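Local atomic coordinates of beta-N-acetylhexosaminidase (Arthrobacter aurescens, PDB entry 3RCN), a protein that probably hydrolyses terminal non-reducing N-acetyl-D-hexosamine residues in N-acetyl-beta-D-hexosaminides. Residues M144-R149 with N455-H460. Residues are numbered along the deposited sequence; the frame is centred on the assembly and turned at random.
Sequences MLDVAR and NIWSEH
Asn455 lies beside Met144 in parallel register, both side chains on the same face of the sheet, and its amide OD1, which accepts from Gln453, comes alongside CB of the selenomethionine. At Ile456 the two strands are tied by both backbone groups: Ile456 N donates to Met144 O at 3.2 Å, while Ile456 O accepts from Asp146 N. The side chain of Ile456 turns to the other face with Leu145, where Phe160 of helix 154-166 touches both. Trp457 follows the strand end and presents a ring face to Met144: CE stands 3.7 Å from the centroid of the six-membered ring and 8° off its normal, a CH-pi contact, and SE adds a Met-aromatic one. Bends at chi2 and chi3 (74°) of Met144 fold this tip over the indole. The pairing is that of strands 140-146 and 449-456, first and last of the TIM-type catalytic barrel, so it closes the cylinder, and the residues beyond lie at the C-terminal end of the barrel strands, where Arg149 is about 6 Å from the predicted proton donor Glu316, side chain to side chain. Ser458 grips Asp146 twice: OG donates to Asp146 O at 2.7 Å, and Ser458 N reaches Asp146 OD2 in a nearly straight bond (171°). Arg149 NH1 meets Asp146 OD2 from the opposite carboxylate face, 3.0 Å away in a salt bridge, while Asp146 OD1 accepts from Ala148 N, closing an Asx turn, and from Arg149 N, which extends it to an Asx motif. Glu459 OE2 lies over the guanidinium face, 3.6 Å from Arg149 NH1, a purely electrostatic pairing; Arg149 NE is hydrogen-bonded to Gln180 OE1.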
# COMPACT_ATOMS: atom_id res chain seq x y z
N MSE A 144 -13.81 -8.09 10.00
CA MSE A 144 -14.60 -7.41 9.00
C MSE A 144 -13.95 -6.09 8.65
O MSE A 144 -13.39 -5.40 9.49
CB MSE A 144 -16.00 -7.14 9.51
CG MSE A 144 -16.95 -6.82 8.41
SE MSE A 144 -18.23 -5.50 8.99
CE MSE A 144 -17.01 -3.98 8.95
N LEU A 145 -14.02 -5.76 7.38
CA LEU A 145 -13.42 -4.55 6.89
C LEU A 145 -14.48 -3.78 6.12
O LEU A 145 -15.01 -4.27 5.12
CB LEU A 145 -12.27 -4.93 5.96
CG LEU A 145 -11.51 -3.80 5.30
CD1 LEU A 145 -11.15 -2.71 6.33
CD2 LEU A 145 -10.27 -4.37 4.62
N ASP A 146 -14.79 -2.57 6.58
CA ASP A 146 -15.78 -1.77 5.90
C ASP A 146 -15.05 -0.89 4.86
O ASP A 146 -14.35 0.06 5.20
CB ASP A 146 -16.47 -0.91 6.97
CG ASP A 146 -17.42 0.11 6.39
OD1 ASP A 146 -17.75 0.03 5.19
OD2 ASP A 146 -17.85 1.00 7.17
N VAL A 147 -15.21 -1.25 3.59
CA VAL A 147 -14.73 -0.45 2.48
C VAL A 147 -15.83 0.36 1.82
O VAL A 147 -15.63 1.01 0.79
CB VAL A 147 -13.99 -1.31 1.45
CG1 VAL A 147 -12.93 -2.13 2.15
CG2 VAL A 147 -14.98 -2.20 0.72
N ALA A 148 -17.03 0.27 2.36
CA ALA A 148 -18.15 1.02 1.81
C ALA A 148 -18.08 2.47 2.27
O ALA A 148 -18.31 3.39 1.49
CB ALA A 148 -19.48 0.37 2.21
N ARG A 149 -17.78 2.67 3.55
CA ARG A 149 -17.73 4.01 4.09
C ARG A 149 -16.50 4.78 3.57
O ARG A 149 -16.63 5.87 3.02
CB ARG A 149 -17.79 3.98 5.61
CG ARG A 149 -19.21 3.98 6.17
CD ARG A 149 -20.06 2.81 5.65
NE ARG A 149 -21.37 2.81 6.30
CZ ARG A 149 -21.66 2.14 7.42
NH1 ARG A 149 -20.74 1.40 8.02
NH2 ARG A 149 -22.88 2.22 7.94
N ASN A 455 -14.93 -6.37 14.13
CA ASN A 455 -15.43 -5.50 13.07
C ASN A 455 -14.80 -4.11 13.11
O ASN A 455 -14.73 -3.48 14.16
CB ASN A 455 -16.96 -5.37 13.15
CG ASN A 455 -17.67 -6.70 12.96
OD1 ASN A 455 -17.11 -7.63 12.41
ND2 ASN A 455 -18.92 -6.78 13.41
N ILE A 456 -14.33 -3.65 11.95
CA ILE A 456 -13.80 -2.31 11.82
C ILE A 456 -14.69 -1.47 10.89
O ILE A 456 -14.61 -1.59 9.66
CB ILE A 456 -12.38 -2.40 11.22
CG1 ILE A 456 -11.59 -3.50 11.95
CG2 ILE A 456 -11.67 -1.06 11.25
CD1 ILE A 456 -10.31 -3.89 11.24
N TRP A 457 -15.48 -0.57 11.47
CA TRP A 457 -16.36 0.27 10.67
C TRP A 457 -15.60 1.54 10.32
O TRP A 457 -14.93 2.11 11.16
CB TRP A 457 -17.65 0.58 11.41
CG TRP A 457 -18.40 -0.67 11.74
CD1 TRP A 457 -18.43 -1.32 12.94
CD2 TRP A 457 -19.21 -1.44 10.85
NE1 TRP A 457 -19.19 -2.44 12.85
CE2 TRP A 457 -19.69 -2.54 11.58
CE3 TRP A 457 -19.58 -1.31 9.51
CZ2 TRP A 457 -20.54 -3.50 11.02
CZ3 TRP A 457 -20.40 -2.26 8.94
CH2 TRP A 457 -20.88 -3.34 9.70
N SER A 458 -15.69 1.93 9.05
CA SER A 458 -14.79 2.93 8.47
C SER A 458 -15.28 4.38 8.40
O SER A 458 -14.64 5.20 7.75
CB SER A 458 -14.19 2.47 7.14
OG SER A 458 -15.15 2.46 6.11
N GLU A 459 -16.43 4.69 9.01
CA GLU A 459 -16.97 6.04 8.95
C GLU A 459 -15.89 7.08 9.21
O GLU A 459 -15.75 8.06 8.47
CB GLU A 459 -18.06 6.26 10.02
CG GLU A 459 -19.39 5.60 9.77
CD GLU A 459 -19.51 4.23 10.43
OE1 GLU A 459 -18.46 3.60 10.72
OE2 GLU A 459 -20.65 3.78 10.66
N HIS A 460 -15.15 6.88 10.30
CA HIS A 460 -14.13 7.84 10.71
C HIS A 460 -12.70 7.50 10.30
O HIS A 460 -11.79 8.29 10.56
CB HIS A 460 -14.25 8.06 12.21
CG HIS A 460 -15.66 8.32 12.64
ND1 HIS A 460 -16.43 9.30 12.05
CD2 HIS A 460 -16.44 7.72 13.56
CE1 HIS A 460 -17.62 9.31 12.62
NE2 HIS A 460 -17.66 8.35 13.53